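Dextranase (Pseudarthrobacter oxydans, PDB 6NZS) catalyses the endohydrolysis of (1->6)-alpha-D-glucosidic linkages in dextran, as a member of glycoside hydrolase family 49. Local coordinates at residues K252-P258 with K277-V283; Q115-S119 with T432-N436; W14-F20 with D29-S35. One frame throughout, in Å; residues are numbered along the deposited sequence.

Overall arrangement
The three contacts sample the two parts of the chain, an N-terminal Ig-like domain and a right-handed parallel beta-helix. Contact 1 lies wholly in the beta-helix, where neighbouring coils pair in parallel. Contact 2 joins the domains, bringing 115-119 against the beta-helix strand 423-435. Contact 3 is a small parallel pair of the N-terminal domain that also touches beta-helix strands 235-238 and 260-263. Contacts 1 and 2 reach the same long sheet, yet their centres lie 28 Å apart. Contact 3 comes within about 6 Å of contact 1, nearest atoms, and about 15 Å of contact 2. Along the chain, contact 1 is nested inside the loop that contact 2 closes.

Contact 1 of 3, residues K252-P258 with K277-V283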
loop_
_atom_site.group_PDB
_atom_site.type_symbol
_atom_site.label_atom_id
_atom_site.label_comp_id
_atom_site.label_asym_id
_atom_site.label_seq_id
_atom_site.Cartn_x
_atom_site.Cartn_y
_atom_site.Cartn_z
ATOM N N LYS A 252 -9.301 -4.730 -23.887
ATOM C CA LYS A 252 -10.147 -4.195 -22.832
ATOM C C LYS A 252 -9.946 -4.899 -21.500
ATOM O O LYS A 252 -10.495 -4.446 -20.491
ATOM C CB LYS A 252 -11.630 -4.295 -23.234
ATOM C CG LYS A 252 -12.129 -5.732 -23.390
ATOM C CD LYS A 252 -13.543 -5.822 -23.963
ATOM C CE LYS A 252 -14.049 -7.262 -23.907
ATOM N NZ LYS A 252 -15.400 -7.429 -24.519
ATOM N N TRP A 253 -9.177 -5.984 -21.467
ATOM C CA TRP A 253 -9.096 -6.814 -20.271
ATOM C C TRP A 253 -7.742 -7.503 -20.242
ATOM O O TRP A 253 -7.356 -8.151 -21.219
ATOM C CB TRP A 253 -10.209 -7.864 -20.331
ATOM C CG TRP A 253 -10.560 -8.578 -19.048
ATOM C CD1 TRP A 253 -9.789 -8.716 -17.920
ATOM C CD2 TRP A 253 -11.783 -9.264 -18.784
ATOM N NE1 TRP A 253 -10.475 -9.442 -16.971
ATOM C CE2 TRP A 253 -11.702 -9.787 -17.479
ATOM C CE3 TRP A 253 -12.951 -9.473 -19.526
ATOM C CZ2 TRP A 253 -12.746 -10.513 -16.902
ATOM C CZ3 TRP A 253 -13.980 -10.198 -18.957
ATOM C CH2 TRP A 253 -13.875 -10.706 -17.656
ATOM N N VAL A 254 -7.024 -7.365 -19.124
ATOM C CA VAL A 254 -5.841 -8.167 -18.830
ATOM C C VAL A 254 -6.171 -9.023 -17.615
ATOM O O VAL A 254 -6.618 -8.498 -16.586
ATOM C CB VAL A 254 -4.608 -7.283 -18.573
ATOM C CG1 VAL A 254 -3.466 -8.124 -18.008
ATOM C CG2 VAL A 254 -4.192 -6.585 -19.865
ATOM N N TYR A 255 -5.991 -10.334 -17.743
ATOM C CA TYR A 255 -6.332 -11.281 -16.691
ATOM C C TYR A 255 -5.079 -12.038 -16.278
ATOM O O TYR A 255 -4.391 -12.621 -17.123
ATOM C CB TYR A 255 -7.411 -12.271 -17.164
ATOM C CG TYR A 255 -7.747 -13.289 -16.103
ATOM C CD1 TYR A 255 -8.428 -12.918 -14.952
ATOM C CD2 TYR A 255 -7.355 -14.609 -16.234
ATOM C CE1 TYR A 255 -8.716 -13.836 -13.958
ATOM C CE2 TYR A 255 -7.648 -15.546 -15.245
ATOM C CZ TYR A 255 -8.320 -15.150 -14.106
ATOM O OH TYR A 255 -8.601 -16.070 -13.116
ATOM N N LEU A 256 -4.788 -12.031 -14.980
ATOM C CA LEU A 256 -3.665 -12.772 -14.406
ATOM C C LEU A 256 -4.261 -13.893 -13.564
ATOM O O LEU A 256 -4.799 -13.642 -12.483
ATOM C CB LEU A 256 -2.788 -11.871 -13.533
ATOM C CG LEU A 256 -2.299 -10.544 -14.116
ATOM C CD1 LEU A 256 -1.348 -9.871 -13.135
ATOM C CD2 LEU A 256 -1.612 -10.746 -15.446
ATOM N N ALA A 257 -4.171 -15.122 -14.052
ATOM C CA ALA A 257 -4.756 -16.237 -13.336
ATOM C C ALA A 257 -4.056 -16.422 -11.996
ATOM O O ALA A 257 -2.894 -16.034 -11.828
ATOM C CB ALA A 257 -4.599 -17.518 -14.153
ATOM N N PRO A 258 -4.738 -17.024 -11.020
ATOM C CA PRO A 258 -4.028 -17.454 -9.812
ATOM C C PRO A 258 -2.916 -18.403 -10.224
ATOM O O PRO A 258 -3.142 -19.359 -10.967
ATOM C CB PRO A 258 -5.108 -18.171 -8.992
ATOM C CG PRO A 258 -6.171 -18.522 -9.977
ATOM C CD PRO A 258 -6.141 -17.476 -11.041
ATOM N N LYS A 277 -10.706 -3.700 -17.649
ATOM C CA LYS A 277 -10.581 -4.643 -16.545
ATOM C C LYS A 277 -9.141 -5.105 -16.437
ATOM O O LYS A 277 -8.525 -5.480 -17.437
ATOM C CB LYS A 277 -11.478 -5.874 -16.745
ATOM C CG LYS A 277 -12.968 -5.588 -16.607
ATOM C CD LYS A 277 -13.808 -6.843 -16.819
ATOM C CE LYS A 277 -15.279 -6.564 -16.534
ATOM N NZ LYS A 277 -16.165 -7.709 -16.886
ATOM N N VAL A 278 -8.615 -5.088 -15.218
ATOM C CA VAL A 278 -7.379 -5.782 -14.883
ATOM C C VAL A 278 -7.732 -6.612 -13.661
ATOM O O VAL A 278 -8.004 -6.049 -12.595
ATOM C CB VAL A 278 -6.228 -4.813 -14.579
ATOM C CG1 VAL A 278 -5.005 -5.581 -14.098
ATOM C CG2 VAL A 278 -5.899 -3.976 -15.824
ATOM N N THR A 279 -7.831 -7.934 -13.829
ATOM C CA THR A 279 -8.352 -8.781 -12.763
ATOM C C THR A 279 -7.523 -10.044 -12.648
ATOM O O THR A 279 -6.691 -10.351 -13.507
ATOM C CB THR A 279 -9.826 -9.157 -12.994
ATOM O OG1 THR A 279 -9.932 -10.000 -14.149
ATOM C CG2 THR A 279 -10.673 -7.910 -13.204
ATOM N N GLY A 280 -7.757 -10.768 -11.564
ATOM C CA GLY A 280 -7.211 -12.090 -11.334
ATOM C C GLY A 280 -6.254 -12.125 -10.153
ATOM O O GLY A 280 -5.584 -11.140 -9.830
ATOM N N TYR A 281 -6.156 -13.295 -9.525
ATOM C CA TYR A 281 -5.332 -13.471 -8.335
ATOM C C TYR A 281 -3.872 -13.815 -8.648
ATOM O O TYR A 281 -3.249 -14.566 -7.893
ATOM C CB TYR A 281 -5.950 -14.531 -7.429
ATOM C CG TYR A 281 -7.256 -14.145 -6.760
ATOM C CD1 TYR A 281 -7.382 -12.966 -6.031
ATOM C CD2 TYR A 281 -8.355 -14.988 -6.832
ATOM C CE1 TYR A 281 -8.573 -12.642 -5.389
ATOM C CE2 TYR A 281 -9.539 -14.672 -6.205
ATOM C CZ TYR A 281 -9.650 -13.506 -5.488
ATOM O OH TYR A 281 -10.832 -13.214 -4.839
ATOM N N GLY A 282 -3.313 -13.293 -9.740
ATOM C CA GLY A 282 -1.911 -13.466 -10.055
ATOM C C GLY A 282 -1.055 -12.303 -9.577
ATOM O O GLY A 282 -1.504 -11.404 -8.862
ATOM N N VAL A 283 0.218 -12.329 -9.989
ATOM C CA VAL A 283 1.219 -11.344 -9.575
ATOM C C VAL A 283 1.729 -10.588 -10.794
ATOM O O VAL A 283 2.037 -11.194 -11.827
ATOM C CB VAL A 283 2.398 -12.014 -8.837
ATOM C CG1 VAL A 283 3.449 -10.980 -8.443
ATOM C CG2 VAL A 283 1.899 -12.765 -7.615
HETATM O O HOH W 1 -8.895 -14.997 -10.623
#
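Start with W253, whose t rotamer lays the indole along the neighbouring strand. K277, m at chi1 and t at its other three torsions, runs extended over one face of that ring: its CD sits 3.6 Å from the centroid of the W253 six-membered ring, a CH-pi contact, and NZ follows at 4.2 Å from the same centroid as an off-centre cation-pi contact. K277 NZ is also hydrogen-bonded to R201 O. In the indole plane, W253 NE1 donates to T279 OG1 at 2.9 Å; the p rotamer of T279 sets that oxygen at the ring edge, and OG1 is bonded to L202 O as well. Y255, again t, lies on the same face of the sheet, its CD1 3.4 Å from T279 OG1, while V254 and V278 point to the other face, where F268 touches both.

The backbones run parallel within 1°, axes 4.7 Å apart. Backbone hydrogen bonds K277 N to K252 O, V254 N to K277 O and L256 N to T279 O each measure 2.9 Å, and T279 N to V254 O 3.1 Å. After T279 the regular pairing ends; a weak hydrogen bond from G282 N to L256 O, 3.1 Å, carries the contact on. A CB would collide with L256 O at G280, whose phi of 115° itself calls for glycine, and with A257 O at G282. A water bridges Y255 OH (2.7 Å) and, weakly, Y281 N (3.4 Å). In-register parallel pairing one coil apart is the signature of the pectate-lyase-like parallel beta-helix.

Contact 2 of 3, residues Q115-S119 with T432-N436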
loop_
_atom_site.group_PDB
_atom_site.type_symbol
_atom_site.label_atom_id
_atom_site.label_comp_id
_atom_site.label_asym_id
_atom_site.label_seq_id
_atom_site.Cartn_x
_atom_site.Cartn_y
_atom_site.Cartn_z
ATOM N N GLN A 115 2.208 -13.474 16.456
ATOM C CA GLN A 115 1.171 -12.456 16.507
ATOM C C GLN A 115 0.612 -12.200 15.114
ATOM O O GLN A 115 1.351 -12.201 14.125
ATOM C CB GLN A 115 1.719 -11.168 17.118
ATOM C CG GLN A 115 1.974 -11.341 18.622
ATOM C CD GLN A 115 0.681 -11.574 19.395
ATOM O OE1 GLN A 115 -0.290 -10.848 19.211
ATOM N NE2 GLN A 115 0.662 -12.591 20.259
ATOM N N ILE A 116 -0.699 -11.982 15.049
ATOM C CA ILE A 116 -1.389 -11.622 13.814
ATOM C C ILE A 116 -1.643 -10.124 13.835
ATOM O O ILE A 116 -2.115 -9.582 14.842
ATOM C CB ILE A 116 -2.718 -12.386 13.684
ATOM C CG1 ILE A 116 -2.460 -13.890 13.584
ATOM C CG2 ILE A 116 -3.526 -11.886 12.478
ATOM C CD1 ILE A 116 -3.679 -14.744 13.838
ATOM N N ARG A 117 -1.318 -9.447 12.737
ATOM C CA ARG A 117 -1.686 -8.045 12.582
ATOM C C ARG A 117 -2.410 -7.913 11.249
ATOM O O ARG A 117 -1.905 -8.408 10.227
ATOM C CB ARG A 117 -0.473 -7.112 12.617
ATOM C CG ARG A 117 0.198 -7.025 13.991
ATOM C CD ARG A 117 1.001 -5.703 14.117
ATOM N NE ARG A 117 1.581 -5.513 15.454
ATOM C CZ ARG A 117 2.304 -4.460 15.852
ATOM N NH1 ARG A 117 2.581 -3.435 15.039
ATOM N NH2 ARG A 117 2.760 -4.434 17.098
ATOM N N PRO A 118 -3.584 -7.258 11.197
ATOM C CA PRO A 118 -4.309 -6.542 12.258
ATOM C C PRO A 118 -4.601 -7.381 13.517
ATOM O O PRO A 118 -5.102 -8.498 13.429
ATOM C CB PRO A 118 -5.615 -6.130 11.568
ATOM C CG PRO A 118 -5.236 -5.951 10.131
ATOM C CD PRO A 118 -4.228 -7.077 9.884
ATOM N N SER A 119 -4.251 -6.820 14.677
ATOM C CA SER A 119 -4.511 -7.470 15.957
ATOM C C SER A 119 -5.999 -7.646 16.218
ATOM O O SER A 119 -6.378 -8.515 17.015
ATOM C CB SER A 119 -3.889 -6.646 17.084
ATOM O OG SER A 119 -2.485 -6.598 16.926
ATOM N N THR A 432 -6.228 -0.084 8.842
ATOM C CA THR A 432 -5.294 -0.525 9.870
ATOM C C THR A 432 -3.882 -0.370 9.332
ATOM O O THR A 432 -3.498 -1.056 8.376
ATOM C CB THR A 432 -5.550 -1.966 10.298
ATOM O OG1 THR A 432 -6.924 -2.113 10.683
ATOM C CG2 THR A 432 -4.693 -2.326 11.489
ATOM N N VAL A 433 -3.111 0.516 9.958
ATOM C CA VAL A 433 -1.702 0.690 9.640
ATOM C C VAL A 433 -0.951 -0.233 10.591
ATOM O O VAL A 433 -0.711 0.108 11.751
ATOM C CB VAL A 433 -1.273 2.150 9.797
ATOM C CG1 VAL A 433 0.159 2.367 9.302
ATOM C CG2 VAL A 433 -2.249 3.077 9.031
ATOM N N ILE A 434 -0.630 -1.437 10.110
ATOM C CA ILE A 434 -0.100 -2.465 10.999
ATOM C C ILE A 434 1.348 -2.193 11.375
ATOM O O ILE A 434 1.800 -2.627 12.440
ATOM C CB ILE A 434 -0.295 -3.892 10.437
ATOM C CG1 ILE A 434 0.313 -4.054 9.041
ATOM C CG2 ILE A 434 -1.779 -4.296 10.460
ATOM C CD1 ILE A 434 0.442 -5.539 8.627
ATOM N N HIS A 435 2.094 -1.510 10.504
ATOM C CA HIS A 435 3.470 -1.129 10.777
ATOM C C HIS A 435 3.751 0.171 10.055
ATOM O O HIS A 435 3.082 0.517 9.079
ATOM C CB HIS A 435 4.449 -2.193 10.272
ATOM C CG HIS A 435 4.359 -3.475 11.032
ATOM N ND1 HIS A 435 4.698 -3.560 12.364
ATOM C CD2 HIS A 435 3.941 -4.711 10.665
ATOM C CE1 HIS A 435 4.503 -4.797 12.788
ATOM N NE2 HIS A 435 4.046 -5.514 11.774
ATOM N N ASN A 436 4.774 0.874 10.531
ATOM C CA ASN A 436 5.263 2.054 9.833
ATOM C C ASN A 436 6.671 2.334 10.323
ATOM O O ASN A 436 7.010 2.017 11.464
ATOM C CB ASN A 436 4.368 3.277 10.079
ATOM C CG ASN A 436 4.584 3.885 11.447
ATOM O OD1 ASN A 436 5.330 4.862 11.594
ATOM N ND2 ASN A 436 3.960 3.301 12.466
#
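Q115 and I116 lead in along the strand without touching the other segment: Q115 bonds through its backbone to E149, and I116 turns its side chain to F146 and F123 within its own domain. R117 is where the two segments first meet. Its CA-to-CB bond points toward the beta-helix strand, and the side chain continues largely extended, m at chi1 and t at chi2 and chi3, until NH1 donates a 2.8 Å hydrogen bond to I434 O, which lies near the guanidinium plane. The same R117 NH1 is 3.3 Å from H435 CE1. Farther back, R117 CB packs 3.8 Å from I434 CG2, so the aliphatic base of the arginine lies against the isoleucine whose carbonyl its tip holds. H435 itself is fixed by other partners, E149 at NE2 and H179 at ND1, both from the N-terminal domain.

P118 follows through a cis peptide bond, which bends the chain as the strand ends. Its ring packs on apolar groups: P118 CD is 3.8 Å from I434 CG2, and P118 CG is 3.9 Å from T432 CG2. V404 of the adjacent beta-helix strand touches both P118 and I434. S119 closes the segment and does not contact 432-436, but its OG bonds to E482, one coil further along the beta-helix. There is no strand pairing between the segments; P118 and I434 have the closest CA atoms, at 6.0 Å. The result is an interface in which side chains of the N-terminal Ig-like domain pack on, and hydrogen-bond to the backbone of, a beta-helix strand in a family 49 glycoside hydrolase.

Contact 3 of 3, residues W14-F20 with D29-S35; sequences WHDNAVF and DEVRRSS
R33 holds its guanidinium between two aromatic rings: F20 CZ is 3.5 Å from R33 CZ over one face, and W14 CZ2 is 3.7 Å from R33 NH1 over the opposite face. R33 is t at chi1 to chi3, F20 m, W14 t. Build a type I turn from H15 to A18, then run extended strands 18-20 and 31-33 parallel, axes 4.5 Å apart, crossing at -51°. Pair A18 with V31 (CA-CA 4.7 Å) on one face and V19 with R32 (5.3 Å) on the other. Backbone hydrogen bonds run V31 N to N17 O, 3.2 Å; V19 N to V31 O and R33 N to V19 O, both 2.9 Å. Beside them, N17 ND2 (chi1 p) bonds to D29 O at 2.8 Å and to T236 OG1. H15 (m), NE2 bonded to Y56 OH, sets its ring face on V31 CG2, 4.1 Å from ND1; V19 CG1 (m) meets CD of E30, whose OE1 bonds G27 N, at 3.5 Å. This two-stranded parallel sheet packs A18, V31 and R33 on F54, and H15 and V31 on T236 and Y261 of the beta-helix, at the domain junction. Because R33 NH2 also salt-bridges D38, the charge is balanced while both guanidinium faces pack on aromatics.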
loop_
_atom_site.group_PDB
_atom_site.type_symbol
_atom_site.label_atom_id
_atom_site.label_comp_id
_atom_site.label_asym_id
_atom_site.label_seq_id
_atom_site.Cartn_x
_atom_site.Cartn_y
_atom_site.Cartn_z
ATOM N N TRP A 14 1.702 -23.762 -7.058
ATOM C CA TRP A 14 3.139 -23.809 -6.864
ATOM C C TRP A 14 3.807 -23.230 -8.100
ATOM O O TRP A 14 3.150 -22.927 -9.095
ATOM C CB TRP A 14 3.598 -25.256 -6.632
ATOM C CG TRP A 14 4.931 -25.362 -5.990
ATOM C CD1 TRP A 14 6.096 -25.768 -6.579
ATOM C CD2 TRP A 14 5.248 -25.072 -4.626
ATOM N NE1 TRP A 14 7.121 -25.736 -5.666
ATOM C CE2 TRP A 14 6.628 -25.313 -4.458
ATOM C CE3 TRP A 14 4.498 -24.630 -3.526
ATOM C CZ2 TRP A 14 7.279 -25.124 -3.238
ATOM C CZ3 TRP A 14 5.147 -24.450 -2.312
ATOM C CH2 TRP A 14 6.524 -24.693 -2.182
ATOM N N HIS A 15 5.130 -23.075 -8.030
ATOM C CA HIS A 15 5.944 -22.718 -9.191
ATOM C C HIS A 15 7.116 -23.686 -9.243
ATOM O O HIS A 15 7.985 -23.659 -8.366
ATOM C CB HIS A 15 6.451 -21.279 -9.088
ATOM C CG HIS A 15 5.365 -20.255 -9.177
ATOM N ND1 HIS A 15 4.846 -19.817 -10.377
ATOM C CD2 HIS A 15 4.674 -19.608 -8.210
ATOM C CE1 HIS A 15 3.898 -18.926 -10.143
ATOM N NE2 HIS A 15 3.764 -18.791 -8.836
ATOM N N ASP A 16 7.149 -24.533 -10.276
ATOM C CA ASP A 16 8.230 -25.509 -10.375
ATOM C C ASP A 16 9.557 -24.855 -10.736
ATOM O O ASP A 16 10.611 -25.481 -10.567
ATOM C CB ASP A 16 7.875 -26.606 -11.382
ATOM C CG ASP A 16 6.768 -27.522 -10.889
ATOM O OD1 ASP A 16 6.489 -27.546 -9.672
ATOM O OD2 ASP A 16 6.174 -28.231 -11.728
ATOM N N ASN A 17 9.523 -23.616 -11.222
ATOM C CA ASN A 17 10.704 -22.820 -11.509
ATOM C C ASN A 17 11.108 -21.927 -10.337
ATOM O O ASN A 17 11.815 -20.928 -10.539
ATOM C CB ASN A 17 10.473 -21.982 -12.771
ATOM C CG ASN A 17 9.276 -21.050 -12.645
ATOM O OD1 ASN A 17 8.273 -21.387 -12.015
ATOM N ND2 ASN A 17 9.373 -19.882 -13.253
ATOM N N ALA A 18 10.674 -22.259 -9.123
ATOM C CA ALA A 18 11.035 -21.478 -7.947
ATOM C C ALA A 18 12.510 -21.643 -7.606
ATOM O O ALA A 18 13.115 -22.693 -7.852
ATOM C CB ALA A 18 10.201 -21.926 -6.748
ATOM N N VAL A 19 13.084 -20.589 -7.025
ATOM C CA VAL A 19 14.465 -20.598 -6.556
ATOM C C VAL A 19 14.536 -19.926 -5.192
ATOM O O VAL A 19 13.762 -19.013 -4.877
ATOM C CB VAL A 19 15.431 -19.883 -7.535
ATOM C CG1 VAL A 19 15.449 -20.581 -8.885
ATOM C CG2 VAL A 19 15.063 -18.404 -7.677
ATOM N N PHE A 20 15.479 -20.379 -4.377
ATOM C CA PHE A 20 15.871 -19.645 -3.187
ATOM C C PHE A 20 16.952 -18.650 -3.587
ATOM O O PHE A 20 17.941 -19.027 -4.227
ATOM C CB PHE A 20 16.420 -20.597 -2.125
ATOM C CG PHE A 20 15.381 -21.494 -1.508
ATOM C CD1 PHE A 20 14.320 -20.967 -0.782
ATOM C CD2 PHE A 20 15.468 -22.873 -1.649
ATOM C CE1 PHE A 20 13.363 -21.798 -0.210
ATOM C CE2 PHE A 20 14.517 -23.713 -1.079
ATOM C CZ PHE A 20 13.461 -23.174 -0.355
ATOM N N ASP A 29 13.242 -16.580 -16.034
ATOM C CA ASP A 29 12.347 -17.724 -15.968
ATOM C C ASP A 29 12.246 -18.317 -14.567
ATOM O O ASP A 29 11.833 -19.472 -14.423
ATOM C CB ASP A 29 12.794 -18.796 -16.966
ATOM C CG ASP A 29 14.224 -19.276 -16.716
ATOM O OD1 ASP A 29 14.959 -18.637 -15.924
ATOM O OD2 ASP A 29 14.614 -20.299 -17.320
ATOM N N GLU A 30 12.610 -17.555 -13.538
ATOM C CA GLU A 30 12.600 -18.019 -12.156
ATOM C C GLU A 30 11.639 -17.176 -11.322
ATOM O O GLU A 30 11.359 -16.019 -11.644
ATOM C CB GLU A 30 14.007 -17.929 -11.547
ATOM C CG GLU A 30 15.023 -18.857 -12.215
ATOM C CD GLU A 30 16.430 -18.663 -11.684
ATOM O OE1 GLU A 30 16.686 -17.624 -11.041
ATOM O OE2 GLU A 30 17.280 -19.557 -11.914
ATOM N N VAL A 31 11.148 -17.767 -10.231
ATOM C CA VAL A 31 10.318 -17.071 -9.249
ATOM C C VAL A 31 10.984 -17.209 -7.887
ATOM O O VAL A 31 11.320 -18.322 -7.471
ATOM C CB VAL A 31 8.893 -17.656 -9.200
ATOM C CG1 VAL A 31 8.069 -16.956 -8.122
ATOM C CG2 VAL A 31 8.204 -17.536 -10.558
ATOM N N ARG A 32 11.165 -16.088 -7.189
ATOM C CA ARG A 32 11.792 -16.125 -5.867
ATOM C C ARG A 32 10.832 -16.728 -4.843
ATOM O O ARG A 32 9.720 -16.221 -4.657
ATOM C CB ARG A 32 12.198 -14.718 -5.430
ATOM C CG ARG A 32 13.311 -14.716 -4.378
ATOM C CD ARG A 32 13.537 -13.326 -3.763
ATOM N NE ARG A 32 13.812 -12.275 -4.744
ATOM C CZ ARG A 32 15.013 -12.007 -5.255
ATOM N NH1 ARG A 32 16.077 -12.719 -4.890
ATOM N NH2 ARG A 32 15.146 -11.021 -6.141
ATOM N N ARG A 33 11.267 -17.797 -4.185
ATOM C CA ARG A 33 10.509 -18.450 -3.129
ATOM C C ARG A 33 10.988 -17.912 -1.787
ATOM O O ARG A 33 12.175 -17.642 -1.611
ATOM C CB ARG A 33 10.756 -19.961 -3.178
ATOM C CG ARG A 33 10.108 -20.728 -2.033
ATOM C CD ARG A 33 10.313 -22.222 -2.172
ATOM N NE ARG A 33 9.958 -22.887 -0.928
ATOM C CZ ARG A 33 10.121 -24.185 -0.702
ATOM N NH1 ARG A 33 10.638 -24.959 -1.650
ATOM N NH2 ARG A 33 9.793 -24.694 0.476
ATOM N N SER A 34 10.069 -17.775 -0.826
ATOM C CA SER A 34 10.479 -17.345 0.510
ATOM C C SER A 34 11.481 -18.312 1.132
ATOM O O SER A 34 11.244 -19.522 1.195
ATOM C CB SER A 34 9.271 -17.232 1.437
ATOM O OG SER A 34 9.673 -16.866 2.758
ATOM N N SER A 35 12.597 -17.760 1.614
ATOM C CA SER A 35 13.572 -18.539 2.365
ATOM C C SER A 35 13.153 -18.776 3.805
ATOM O O SER A 35 13.786 -19.582 4.497
ATOM C CB SER A 35 14.904 -17.794 2.404
ATOM O OG SER A 35 15.398 -17.603 1.093
#